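PDB 2B1E: exocyst complex component EXO70 from Saccharomyces cerevisiae, which forms part of the exocyst, the complex that tethers secretory vesicles to sites of exocytosis, and plays a role in the assembly of that complex. Local coordinates for residues I97-P102 with I151-A156; F112-D117 with K195-D200; D291-K296 with D377-N382; G308-T313 with G414-M419. All blocks are in the same frame, centred on the assembly; numbering follows the deposited sequence.

Contact 1 (I97-P102 with I151-A156); sequences IKPFDP and ILKCMA
Cys-154 SG receives the backbone N-H of Phe-100 in a long, nearly straight hydrogen bond, 3.5 Å from N to SG with 164° at the hydrogen. The same sulfur lies over one face of the Phe-100 ring, shifted toward its rim, 4.2 Å from the ring centroid, a sulfur-aromatic contact. The sulfur thus meets both the N-H and the ring of Phe-100; the ring is attached through a CG that stands between the backbone N and the carbonyl carbon (chi1 67°), and its CD2 and CE2 come nearest the sulfur. Phe-100 O in turn faces Cys-154 CA at 3.4 Å, a CA-H...O contact. On one flank Pro-99 lies side by side with the Lys-153 chain, and Pro-99 CG presses on Lys-153 CD at 3.5 Å, tight for two carbons. On the other, Pro-102 CD rests on Cys-154 O at 3.2 Å. Beyond the segments Phe-112 meets the Phe-100 ring edge-to-face, and Phe-190 of helix 180-201 touches Cys-154. The loop before helix 102-108 thus docks on the C-terminal part of helix 136-155 through a Cys sulfur-aromatic contact, in the all-helical rod of Exo70.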
loop_
_atom_site.group_PDB
_atom_site.type_symbol
_atom_site.label_atom_id
_atom_site.label_comp_id
_atom_site.label_asym_id
_atom_site.label_seq_id
_atom_site.Cartn_x
_atom_site.Cartn_y
_atom_site.Cartn_z
ATOM N N ILE A 97 2.997 33.890 -20.045
ATOM C CA ILE A 97 2.191 32.994 -19.215
ATOM C C ILE A 97 2.525 33.332 -17.768
ATOM O O ILE A 97 3.683 33.210 -17.361
ATOM C CB ILE A 97 2.545 31.502 -19.434
ATOM C CG1 ILE A 97 2.398 31.128 -20.904
ATOM C CG2 ILE A 97 1.631 30.622 -18.569
ATOM C CD1 ILE A 97 2.543 29.621 -21.176
ATOM N N LYS A 98 1.524 33.746 -16.989
ATOM C CA LYS A 98 1.764 34.106 -15.591
ATOM C C LYS A 98 1.538 32.945 -14.628
ATOM O O LYS A 98 0.789 32.010 -14.924
ATOM C CB LYS A 98 0.862 35.274 -15.168
ATOM C CG LYS A 98 0.787 36.421 -16.162
ATOM C CD LYS A 98 2.156 36.998 -16.500
ATOM C CE LYS A 98 2.015 38.160 -17.488
ATOM N NZ LYS A 98 3.331 38.736 -17.923
ATOM N N PRO A 99 2.191 32.989 -13.456
ATOM C CA PRO A 99 2.029 31.923 -12.469
ATOM C C PRO A 99 0.544 31.767 -12.156
ATOM O O PRO A 99 -0.204 32.745 -12.144
ATOM C CB PRO A 99 2.821 32.438 -11.272
ATOM C CG PRO A 99 3.911 33.245 -11.917
ATOM C CD PRO A 99 3.158 33.998 -12.987
ATOM N N PHE A 100 0.114 30.540 -11.907
ATOM C CA PHE A 100 -1.287 30.300 -11.618
ATOM C C PHE A 100 -1.424 29.110 -10.693
ATOM O O PHE A 100 -0.528 28.276 -10.617
ATOM C CB PHE A 100 -2.047 30.040 -12.922
ATOM C CG PHE A 100 -1.663 28.756 -13.598
ATOM C CD1 PHE A 100 -2.173 27.535 -13.150
ATOM C CD2 PHE A 100 -0.768 28.759 -14.658
ATOM C CE1 PHE A 100 -1.794 26.342 -13.747
ATOM C CE2 PHE A 100 -0.381 27.566 -15.265
ATOM C CZ PHE A 100 -0.894 26.357 -14.810
ATOM N N ASP A 101 -2.547 29.042 -9.987
ATOM C CA ASP A 101 -2.802 27.935 -9.078
ATOM C C ASP A 101 -3.331 26.775 -9.916
ATOM O O ASP A 101 -4.433 26.840 -10.459
ATOM C CB ASP A 101 -3.836 28.339 -8.023
ATOM C CG ASP A 101 -4.066 27.251 -6.999
ATOM O OD1 ASP A 101 -4.253 26.087 -7.410
ATOM O OD2 ASP A 101 -4.063 27.552 -5.788
ATOM N N PRO A 102 -2.543 25.696 -10.038
ATOM C CA PRO A 102 -2.917 24.507 -10.818
ATOM C C PRO A 102 -4.212 23.852 -10.332
ATOM O O PRO A 102 -4.986 23.321 -11.129
ATOM C CB PRO A 102 -1.715 23.579 -10.635
ATOM C CG PRO A 102 -0.579 24.522 -10.315
ATOM C CD PRO A 102 -1.237 25.500 -9.388
ATOM N N ILE A 151 7.155 27.733 -13.315
ATOM C CA ILE A 151 6.572 26.505 -12.783
ATOM C C ILE A 151 6.679 26.413 -11.264
ATOM O O ILE A 151 5.740 25.982 -10.594
ATOM C CB ILE A 151 7.239 25.267 -13.415
ATOM C CG1 ILE A 151 7.035 25.303 -14.933
ATOM C CG2 ILE A 151 6.640 23.984 -12.824
ATOM C CD1 ILE A 151 7.773 24.211 -15.686
ATOM N N LEU A 152 7.820 26.808 -10.716
ATOM C CA LEU A 152 7.989 26.761 -9.271
ATOM C C LEU A 152 6.952 27.651 -8.576
ATOM O O LEU A 152 6.461 27.314 -7.495
ATOM C CB LEU A 152 9.406 27.184 -8.894
ATOM C CG LEU A 152 10.480 26.143 -9.231
ATOM C CD1 LEU A 152 11.862 26.727 -8.978
ATOM C CD2 LEU A 152 10.263 24.880 -8.386
ATOM N N LYS A 153 6.614 28.774 -9.208
ATOM C CA LYS A 153 5.626 29.701 -8.657
ATOM C C LYS A 153 4.234 29.077 -8.704
ATOM O O LYS A 153 3.396 29.337 -7.843
ATOM C CB LYS A 153 5.629 31.014 -9.445
ATOM C CG LYS A 153 6.830 31.914 -9.168
ATOM C CD LYS A 153 6.876 33.075 -10.152
ATOM C CE LYS A 153 7.999 34.049 -9.827
ATOM N NZ LYS A 153 7.734 34.796 -8.570
ATOM N N CYS A 154 3.986 28.257 -9.720
ATOM C CA CYS A 154 2.695 27.591 -9.848
ATOM C C CYS A 154 2.578 26.525 -8.771
ATOM O O CYS A 154 1.570 26.439 -8.071
ATOM C CB CYS A 154 2.563 26.936 -11.220
ATOM S SG CYS A 154 2.503 28.098 -12.588
ATOM N N MET A 155 3.621 25.715 -8.640
ATOM C CA MET A 155 3.628 24.655 -7.646
ATOM C C MET A 155 3.599 25.232 -6.234
ATOM O O MET A 155 3.261 24.533 -5.271
ATOM C CB MET A 155 4.866 23.772 -7.826
ATOM C CG MET A 155 4.926 23.038 -9.167
ATOM S SD MET A 155 3.557 21.892 -9.446
ATOM C CE MET A 155 3.857 20.720 -8.140
ATOM N N ALA A 156 3.958 26.506 -6.112
ATOM C CA ALA A 156 3.968 27.175 -4.817
ATOM C C ALA A 156 2.560 27.232 -4.230
ATOM O O ALA A 156 2.388 27.254 -3.015
ATOM C CB ALA A 156 4.530 28.584 -4.966
#

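Contact 2 (F112-D117 with K195-D200)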
loop_
_atom_site.group_PDB
_atom_site.type_symbol
_atom_site.label_atom_id
_atom_site.label_comp_id
_atom_site.label_asym_id
_atom_site.label_seq_id
_atom_site.Cartn_x
_atom_site.Cartn_y
_atom_site.Cartn_z
ATOM N N PHE A 112 -3.437 23.272 -18.802
ATOM C CA PHE A 112 -2.630 24.403 -18.375
ATOM C C PHE A 112 -2.437 25.353 -19.554
ATOM O O PHE A 112 -2.644 24.978 -20.705
ATOM C CB PHE A 112 -1.270 23.927 -17.862
ATOM C CG PHE A 112 -1.345 23.127 -16.592
ATOM C CD1 PHE A 112 -2.531 23.057 -15.862
ATOM C CD2 PHE A 112 -0.220 22.468 -16.106
ATOM C CE1 PHE A 112 -2.591 22.345 -14.666
ATOM C CE2 PHE A 112 -0.271 21.753 -14.911
ATOM C CZ PHE A 112 -1.457 21.692 -14.191
ATOM N N PRO A 113 -2.059 26.605 -19.280
ATOM C CA PRO A 113 -1.861 27.545 -20.388
ATOM C C PRO A 113 -0.670 27.071 -21.211
ATOM O O PRO A 113 0.201 26.373 -20.695
ATOM C CB PRO A 113 -1.556 28.864 -19.679
ATOM C CG PRO A 113 -2.206 28.710 -18.347
ATOM C CD PRO A 113 -1.918 27.281 -17.983
ATOM N N TYR A 114 -0.633 27.444 -22.485
ATOM C CA TYR A 114 0.481 27.061 -23.348
ATOM C C TYR A 114 0.677 28.147 -24.398
ATOM O O TYR A 114 -0.287 28.768 -24.832
ATOM C CB TYR A 114 0.200 25.727 -24.036
ATOM C CG TYR A 114 1.427 25.095 -24.659
ATOM C CD1 TYR A 114 2.482 24.642 -23.867
ATOM C CD2 TYR A 114 1.530 24.943 -26.040
ATOM C CE1 TYR A 114 3.611 24.045 -24.439
ATOM C CE2 TYR A 114 2.647 24.353 -26.622
ATOM C CZ TYR A 114 3.681 23.905 -25.819
ATOM O OH TYR A 114 4.774 23.309 -26.396
ATOM N N TYR A 115 1.925 28.379 -24.796
ATOM C CA TYR A 115 2.237 29.401 -25.792
ATOM C C TYR A 115 1.521 29.138 -27.107
ATOM O O TYR A 115 1.301 27.992 -27.483
ATOM C CB TYR A 115 3.743 29.445 -26.042
ATOM C CG TYR A 115 4.551 29.706 -24.790
ATOM C CD1 TYR A 115 4.485 30.942 -24.137
ATOM C CD2 TYR A 115 5.379 28.720 -24.256
ATOM C CE1 TYR A 115 5.229 31.190 -22.978
ATOM C CE2 TYR A 115 6.129 28.960 -23.097
ATOM C CZ TYR A 115 6.050 30.194 -22.470
ATOM O OH TYR A 115 6.816 30.440 -21.353
ATOM N N GLU A 116 1.140 30.206 -27.801
ATOM C CA GLU A 116 0.469 30.037 -29.081
ATOM C C GLU A 116 1.528 29.617 -30.084
ATOM O O GLU A 116 2.722 29.804 -29.842
ATOM C CB GLU A 116 -0.209 31.341 -29.515
ATOM C CG GLU A 116 0.671 32.572 -29.382
ATOM C CD GLU A 116 -0.076 33.866 -29.675
ATOM O OE1 GLU A 116 -1.198 34.052 -29.146
ATOM O OE2 GLU A 116 0.468 34.700 -30.426
ATOM N N ASP A 117 1.092 29.038 -31.196
ATOM C CA ASP A 117 2.004 28.576 -32.233
ATOM C C ASP A 117 2.960 29.664 -32.719
ATOM O O ASP A 117 4.153 29.413 -32.901
ATOM C CB ASP A 117 1.205 28.029 -33.418
ATOM C CG ASP A 117 0.622 26.650 -33.151
ATOM O OD1 ASP A 117 0.565 26.228 -31.978
ATOM O OD2 ASP A 117 0.217 25.990 -34.125
ATOM N N LYS A 195 7.790 18.608 -21.656
ATOM C CA LYS A 195 8.255 17.684 -22.685
ATOM C C LYS A 195 7.716 18.135 -24.049
ATOM O O LYS A 195 8.436 18.104 -25.054
ATOM C CB LYS A 195 7.772 16.266 -22.381
ATOM C CG LYS A 195 8.045 15.267 -23.497
ATOM C CD LYS A 195 9.530 15.093 -23.771
ATOM C CE LYS A 195 9.745 14.035 -24.848
ATOM N NZ LYS A 195 8.976 12.778 -24.539
ATOM N N SER A 196 6.452 18.552 -24.086
ATOM C CA SER A 196 5.856 19.008 -25.341
ATOM C C SER A 196 6.551 20.294 -25.793
ATOM O O SER A 196 6.819 20.479 -26.978
ATOM C CB SER A 196 4.349 19.269 -25.177
ATOM O OG SER A 196 3.658 18.104 -24.772
ATOM N N LEU A 197 6.848 21.173 -24.839
ATOM C CA LEU A 197 7.511 22.441 -25.141
ATOM C C LEU A 197 8.874 22.228 -25.780
ATOM O O LEU A 197 9.150 22.762 -26.853
ATOM C CB LEU A 197 7.682 23.285 -23.875
ATOM C CG LEU A 197 8.272 24.685 -24.120
ATOM C CD1 LEU A 197 7.324 25.480 -25.006
ATOM C CD2 LEU A 197 8.488 25.413 -22.806
ATOM N N VAL A 198 9.733 21.452 -25.122
ATOM C CA VAL A 198 11.055 21.199 -25.676
ATOM C C VAL A 198 10.924 20.548 -27.054
ATOM O O VAL A 198 11.653 20.897 -27.978
ATOM C CB VAL A 198 11.902 20.288 -24.749
ATOM C CG1 VAL A 198 13.154 19.828 -25.481
ATOM C CG2 VAL A 198 12.297 21.055 -23.489
ATOM N N ASP A 199 10.004 19.599 -27.192
ATOM C CA ASP A 199 9.807 18.946 -28.480
ATOM C C ASP A 199 9.330 19.970 -29.508
ATOM O O ASP A 199 9.687 19.888 -30.682
ATOM C CB ASP A 199 8.778 17.818 -28.374
ATOM C CG ASP A 199 9.348 16.565 -27.735
ATOM O OD1 ASP A 199 10.578 16.520 -27.513
ATOM O OD2 ASP A 199 8.567 15.630 -27.462
ATOM N N ASP A 200 8.519 20.931 -29.066
ATOM C CA ASP A 200 8.010 21.952 -29.980
ATOM C C ASP A 200 9.078 22.977 -30.358
ATOM O O ASP A 200 9.112 23.465 -31.486
ATOM C CB ASP A 200 6.821 22.717 -29.362
ATOM C CG ASP A 200 5.485 21.997 -29.537
ATOM O OD1 ASP A 200 5.395 21.035 -30.333
ATOM O OD2 ASP A 200 4.508 22.418 -28.879
#
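Tyr-114 reaches across to helix 180-201 with its hydroxyl foremost, its ring plane turned 59° from the carboxylate of Asp-200. Its CG is anti to the backbone N (chi1 -165°), and the phenol beyond it spans a backbone separation of 8.6 Å between Tyr-114 CA and Leu-197 CA. At the end of that span Tyr-114 OH donates to Asp-200 OD2 over 2.7 Å, a short bond. The hydroxyl meets the oxygen on its anti side, 30° out of the carboxylate plane, and OD2 itself lies at the edge of the phenol ring. The hydroxyl oxygen also sits close against the helix, with Tyr-114 OH 3.1 Å from Leu-197 CA.

Leu-197 fills the angle between the two tyrosines. Its CD1 branch does the touching: it approaches the first ring obliquely, 4.0 Å from Tyr-114 CE1, and reaches the edge of the second near its plane, 3.9 Å from Tyr-115 CD2. The far end of Tyr-115 turns elsewhere, and its OH bonds to Leu-94 O and to Arg-147 NH1. Leu-120 of helix 117-132 touches Tyr-114, Tyr-115, Leu-197 and Asp-200 alike, closing the cluster from the following helix.

One loop therefore lends its first tyrosine to helix 180-201 and the hydroxyl of its second to helices 66-94 and 136-155. The phenol O-H would be expected to stabilise the charged form of Asp-200, whereas Asp-117, whose OD1 lies 6.3 Å from Asp-200 OD2, would act weakly against it; the contact joins one directional polar bond to an apolar seat on leucine.

Contact 3 (D291-K296 with D377-N382)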
loop_
_atom_site.group_PDB
_atom_site.type_symbol
_atom_site.label_atom_id
_atom_site.label_comp_id
_atom_site.label_asym_id
_atom_site.label_seq_id
_atom_site.Cartn_x
_atom_site.Cartn_y
_atom_site.Cartn_z
ATOM N N ASP A 291 2.878 -8.135 14.838
ATOM C CA ASP A 291 3.480 -7.874 16.144
ATOM C C ASP A 291 2.485 -7.177 17.064
ATOM O O ASP A 291 2.466 -7.405 18.275
ATOM C CB ASP A 291 4.733 -7.011 15.972
ATOM C CG ASP A 291 5.879 -7.774 15.335
ATOM O OD1 ASP A 291 5.610 -8.803 14.679
ATOM O OD2 ASP A 291 7.045 -7.348 15.481
ATOM N N ARG A 292 1.654 -6.330 16.476
ATOM C CA ARG A 292 0.643 -5.608 17.224
ATOM C C ARG A 292 -0.355 -6.603 17.829
ATOM O O ARG A 292 -0.760 -6.466 18.980
ATOM C CB ARG A 292 -0.084 -4.644 16.290
ATOM C CG ARG A 292 -1.092 -3.764 16.971
ATOM C CD ARG A 292 -2.233 -3.464 16.027
ATOM N NE ARG A 292 -3.073 -2.391 16.532
ATOM C CZ ARG A 292 -2.677 -1.128 16.620
ATOM N NH1 ARG A 292 -1.450 -0.790 16.231
ATOM N NH2 ARG A 292 -3.501 -0.206 17.098
ATOM N N ILE A 293 -0.748 -7.605 17.046
ATOM C CA ILE A 293 -1.693 -8.619 17.514
ATOM C C ILE A 293 -1.094 -9.444 18.654
ATOM O O ILE A 293 -1.752 -9.687 19.670
ATOM C CB ILE A 293 -2.110 -9.568 16.367
ATOM C CG1 ILE A 293 -2.785 -8.765 15.252
ATOM C CG2 ILE A 293 -3.083 -10.619 16.888
ATOM C CD1 ILE A 293 -3.038 -9.564 13.987
ATOM N N ILE A 294 0.152 -9.876 18.480
ATOM C CA ILE A 294 0.844 -10.658 19.500
ATOM C C ILE A 294 0.951 -9.874 20.813
ATOM O O ILE A 294 0.844 -10.450 21.893
ATOM C CB ILE A 294 2.263 -11.060 19.025
ATOM C CG1 ILE A 294 2.154 -11.962 17.796
ATOM C CG2 ILE A 294 3.011 -11.787 20.139
ATOM C CD1 ILE A 294 3.483 -12.318 17.173
ATOM N N LYS A 295 1.153 -8.562 20.717
ATOM C CA LYS A 295 1.263 -7.721 21.906
ATOM C C LYS A 295 -0.094 -7.489 22.557
ATOM O O LYS A 295 -0.239 -7.615 23.772
ATOM C CB LYS A 295 1.889 -6.367 21.556
ATOM C CG LYS A 295 3.308 -6.456 21.021
ATOM C CD LYS A 295 3.881 -5.069 20.770
ATOM C CE LYS A 295 5.295 -5.140 20.222
ATOM N NZ LYS A 295 5.837 -3.774 19.958
ATOM N N LYS A 296 -1.085 -7.133 21.748
ATOM C CA LYS A 296 -2.424 -6.895 22.269
ATOM C C LYS A 296 -3.009 -8.171 22.892
ATOM O O LYS A 296 -3.555 -8.133 23.990
ATOM C CB LYS A 296 -3.343 -6.391 21.152
ATOM C CG LYS A 296 -3.054 -4.967 20.692
ATOM C CD LYS A 296 -3.586 -3.952 21.697
ATOM C CE LYS A 296 -3.336 -2.517 21.242
ATOM N NZ LYS A 296 -1.879 -2.241 21.131
ATOM N N ASP A 377 -4.890 -16.217 12.374
ATOM C CA ASP A 377 -4.274 -17.365 13.038
ATOM C C ASP A 377 -3.502 -16.879 14.265
ATOM O O ASP A 377 -3.554 -17.488 15.341
ATOM C CB ASP A 377 -3.277 -18.075 12.115
ATOM C CG ASP A 377 -3.934 -19.079 11.184
ATOM O OD1 ASP A 377 -5.141 -19.362 11.337
ATOM O OD2 ASP A 377 -3.219 -19.596 10.296
ATOM N N THR A 378 -2.765 -15.786 14.087
ATOM C CA THR A 378 -1.956 -15.226 15.161
ATOM C C THR A 378 -2.826 -14.771 16.322
ATOM O O THR A 378 -2.471 -14.960 17.482
ATOM C CB THR A 378 -1.100 -14.044 14.643
ATOM O OG1 THR A 378 -0.305 -14.497 13.540
ATOM C CG2 THR A 378 -0.181 -13.515 15.748
ATOM N N LEU A 379 -3.964 -14.167 16.010
ATOM C CA LEU A 379 -4.886 -13.712 17.046
ATOM C C LEU A 379 -5.421 -14.895 17.862
ATOM O O LEU A 379 -5.389 -14.887 19.097
ATOM C CB LEU A 379 -6.064 -12.966 16.412
ATOM C CG LEU A 379 -7.202 -12.600 17.369
ATOM C CD1 LEU A 379 -6.714 -11.591 18.426
ATOM C CD2 LEU A 379 -8.351 -12.026 16.568
ATOM N N ALA A 380 -5.920 -15.911 17.165
ATOM C CA ALA A 380 -6.473 -17.083 17.828
ATOM C C ALA A 380 -5.462 -17.808 18.713
ATOM O O ALA A 380 -5.734 -18.053 19.889
ATOM C CB ALA A 380 -7.057 -18.052 16.788
ATOM N N VAL A 381 -4.298 -18.146 18.160
ATOM C CA VAL A 381 -3.283 -18.870 18.923
ATOM C C VAL A 381 -2.745 -18.063 20.110
ATOM O O VAL A 381 -2.542 -18.608 21.191
ATOM C CB VAL A 381 -2.099 -19.317 18.016
ATOM C CG1 VAL A 381 -1.306 -18.114 17.550
ATOM C CG2 VAL A 381 -1.200 -20.287 18.770
ATOM N N ASN A 382 -2.510 -16.770 19.918
ATOM C CA ASN A 382 -2.011 -15.940 21.015
ATOM C C ASN A 382 -3.061 -15.759 22.111
ATOM O O ASN A 382 -2.727 -15.707 23.295
ATOM C CB ASN A 382 -1.526 -14.603 20.478
ATOM C CG ASN A 382 -0.113 -14.696 19.954
ATOM O OD1 ASN A 382 0.845 -14.563 20.717
ATOM N ND2 ASN A 382 0.029 -14.961 18.656
#
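Two long helices of the Exo70 C-terminal family region, 268-299 and 364-391, pack here nearly parallel: their short segments run 19° apart with axes 9.1 Å from each other at closest approach. Ile-293 and Ile-294 meet Thr-378, Leu-379 and Asn-382. Ile-293 uses its CG2 branch, which lies against the backbone of the opposite helix, 3.6 Å from Leu-379 CA, and also meets Leu-379 CB at 3.8 Å. Ile-294 uses both branches. Its CG1, beside the backbone N (chi1 -63°), presses on Thr-378 CG2 at 3.5 Å, a tight carbon pair, and also lies near Asn-382 ND2, while Ile-294 CG2 lies 3.6 Å from Asn-382 OD1.

The asparagine is held by its own helix. Its ND2 donates to Thr-378 O over 2.8 Å, with 161° at the hydrogen and the acceptor almost in the amide plane. That carbonyl also accepts Asn-382 N, the two donors arriving from opposite faces of its plane. The bond fixes the flat amide against Ile-294. Thr-378 OG1 is likewise turned to its own helix, bonding to Asp-374 O, and its methyl faces Ile-294. Thr-316 of helix 311-323 touches both Ile-293 and Leu-379. Aliphatic branches thus carry most of the contact across, and the polar groups of Thr-378 and Asn-382 bond within their own helix, in a close parallel helix pair of an all-helical bundle.

Contact 4 (G308-T313 with G414-M419); sequences GVTEAT and GFFILM
Phe-416 meets the chain ahead of helix 311-323 with the edge of its ring. Near the ring plane, the carbonyl oxygen Gly-308 O lies against this edge, nearest Phe-416 CE1 at 3.4 Å. The methyl of Thr-310 comes to the same edge, its CG2 3.6 Å from both Phe-416 CE1 and CZ, the two side chains crossing at about a right angle. Phe-416 CG is anti to the backbone N (chi1 173°), and the end of the side chain comes nearer the loop than the direction of its CB suggests.

One turn further along, Met-419 CB packs 4.3 Å from Gly-308 CA. Val-309 turns its CB away from the helix, yet its CG2 still reaches Met-419 O at 3.6 Å. No hydrogen bond crosses between the two segments, and the fit rests on van der Waals contact.

Behind this layer stands the start of helix 311-323. Thr-310 is its N-cap: OG1, placed between the backbone N and the carbonyl carbon (chi1 69°), accepts weakly from Thr-313 N over 3.3 Å and from Ala-312 N. The hydroxyl thus serves the helix end, and the methyl branch is turned to the phenylalanine. Within the other segment, Met-419 CG lies over one face of the Phe-415 ring, 3.6 Å above its plane.

Farther out, Thr-313 OG1 bonds to Asn-420 ND2, a polar tie to helix 410-429 just past the segment. Leu-383 of helix 364-391 touches Thr-310, Thr-313 and Ile-417. From helix 440-473, Met-456 touches Phe-415 and Leu-418, and Tyr-452 touches Ile-417 and Leu-418.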
loop_
_atom_site.group_PDB
_atom_site.type_symbol
_atom_site.label_atom_id
_atom_site.label_comp_id
_atom_site.label_asym_id
_atom_site.label_seq_id
_atom_site.Cartn_x
_atom_site.Cartn_y
_atom_site.Cartn_z
ATOM N N GLY A 308 -15.836 -13.843 26.714
ATOM C CA GLY A 308 -16.287 -13.189 25.499
ATOM C C GLY A 308 -15.204 -12.550 24.655
ATOM O O GLY A 308 -14.008 -12.801 24.847
ATOM N N VAL A 309 -15.640 -11.713 23.716
ATOM C CA VAL A 309 -14.745 -11.008 22.805
ATOM C C VAL A 309 -13.806 -10.087 23.586
ATOM O O VAL A 309 -14.239 -9.396 24.512
ATOM C CB VAL A 309 -15.548 -10.152 21.791
ATOM C CG1 VAL A 309 -14.600 -9.484 20.804
ATOM C CG2 VAL A 309 -16.545 -11.021 21.047
ATOM N N THR A 310 -12.526 -10.082 23.223
ATOM C CA THR A 310 -11.561 -9.226 23.907
ATOM C C THR A 310 -11.233 -8.005 23.062
ATOM O O THR A 310 -11.528 -7.960 21.863
ATOM C CB THR A 310 -10.226 -9.944 24.181
ATOM O OG1 THR A 310 -9.557 -10.174 22.937
ATOM C CG2 THR A 310 -10.455 -11.276 24.893
ATOM N N GLU A 311 -10.598 -7.021 23.689
ATOM C CA GLU A 311 -10.220 -5.811 22.983
ATOM C C GLU A 311 -9.143 -6.121 21.952
ATOM O O GLU A 311 -9.025 -5.427 20.948
ATOM C CB GLU A 311 -9.744 -4.752 23.980
ATOM C CG GLU A 311 -10.824 -4.396 25.010
ATOM C CD GLU A 311 -10.432 -3.248 25.930
ATOM O OE1 GLU A 311 -9.428 -3.383 26.669
ATOM O OE2 GLU A 311 -11.138 -2.212 25.913
ATOM N N ALA A 312 -8.360 -7.170 22.192
ATOM C CA ALA A 312 -7.315 -7.554 21.248
ATOM C C ALA A 312 -8.008 -7.882 19.932
ATOM O O ALA A 312 -7.594 -7.437 18.867
ATOM C CB ALA A 312 -6.547 -8.780 21.758
ATOM N N THR A 313 -9.085 -8.647 20.025
ATOM C CA THR A 313 -9.846 -9.048 18.852
ATOM C C THR A 313 -10.504 -7.838 18.193
ATOM O O THR A 313 -10.388 -7.647 16.982
ATOM C CB THR A 313 -10.907 -10.103 19.243
ATOM O OG1 THR A 313 -10.234 -11.276 19.722
ATOM C CG2 THR A 313 -11.780 -10.477 18.053
ATOM N N GLY A 414 -11.680 -23.508 24.372
ATOM C CA GLY A 414 -12.295 -23.657 23.061
ATOM C C GLY A 414 -13.426 -22.657 22.869
ATOM O O GLY A 414 -13.549 -22.020 21.819
ATOM N N PHE A 415 -14.254 -22.518 23.898
ATOM C CA PHE A 415 -15.388 -21.593 23.871
ATOM C C PHE A 415 -14.886 -20.152 23.733
ATOM O O PHE A 415 -15.375 -19.380 22.901
ATOM C CB PHE A 415 -16.201 -21.752 25.161
ATOM C CG PHE A 415 -17.348 -20.780 25.283
ATOM C CD1 PHE A 415 -18.499 -20.939 24.512
ATOM C CD2 PHE A 415 -17.271 -19.700 26.160
ATOM C CE1 PHE A 415 -19.564 -20.033 24.612
ATOM C CE2 PHE A 415 -18.334 -18.785 26.270
ATOM C CZ PHE A 415 -19.482 -18.954 25.492
ATOM N N PHE A 416 -13.916 -19.787 24.566
ATOM C CA PHE A 416 -13.333 -18.448 24.538
ATOM C C PHE A 416 -12.828 -18.083 23.134
ATOM O O PHE A 416 -13.170 -17.022 22.602
ATOM C CB PHE A 416 -12.206 -18.374 25.584
ATOM C CG PHE A 416 -11.403 -17.098 25.562
ATOM C CD1 PHE A 416 -12.027 -15.848 25.654
ATOM C CD2 PHE A 416 -10.017 -17.151 25.489
ATOM C CE1 PHE A 416 -11.275 -14.673 25.675
ATOM C CE2 PHE A 416 -9.244 -15.981 25.511
ATOM C CZ PHE A 416 -9.872 -14.737 25.604
ATOM N N ILE A 417 -12.046 -18.961 22.510
ATOM C CA ILE A 417 -11.528 -18.661 21.176
ATOM C C ILE A 417 -12.667 -18.529 20.155
ATOM O O ILE A 417 -12.661 -17.624 19.311
ATOM C CB ILE A 417 -10.530 -19.746 20.687
ATOM C CG1 ILE A 417 -9.384 -19.905 21.695
ATOM C CG2 ILE A 417 -9.953 -19.350 19.320
ATOM C CD1 ILE A 417 -8.639 -18.588 22.013
ATOM N N LEU A 418 -13.649 -19.420 20.229
ATOM C CA LEU A 418 -14.764 -19.354 19.293
ATOM C C LEU A 418 -15.586 -18.078 19.466
ATOM O O LEU A 418 -16.069 -17.518 18.482
ATOM C CB LEU A 418 -15.651 -20.592 19.426
ATOM C CG LEU A 418 -15.033 -21.870 18.844
ATOM C CD1 LEU A 418 -15.813 -23.060 19.328
ATOM C CD2 LEU A 418 -15.017 -21.825 17.331
ATOM N N MET A 419 -15.740 -17.591 20.695
ATOM C CA MET A 419 -16.518 -16.369 20.871
ATOM C C MET A 419 -15.815 -15.217 20.167
ATOM O O MET A 419 -16.462 -14.323 19.613
ATOM C CB MET A 419 -16.729 -16.032 22.357
ATOM C CG MET A 419 -17.806 -16.877 23.059
ATOM S SD MET A 419 -19.485 -16.749 22.336
ATOM C CE MET A 419 -19.940 -15.112 22.888
#

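How the contacts relate
The contacts form two pairs on opposite sides of the centre of an elongated, all-helical chain. Contacts 1 and 2, with centres 15 Å apart, touch through Ile-97 and Phe-100 on Phe-112, Pro-113 and Tyr-115; their helices, 136-155 and 180-201, are consecutive. Contacts 3 and 4, with centres 12 Å apart, touch through Leu-379 on Thr-313 and Ala-380 on Ile-417, and draw on helices 268-299, 311-323, 364-391 and 410-429. Within each pair the segments alternate along the chain, so the two contacts join the same neighbourhood of the fold. Contacts 1 and 2 both close before contacts 3 and 4 open, and centres lie 50 to 64 Å apart between pairs, consistent with a rod built of successive helical bundles.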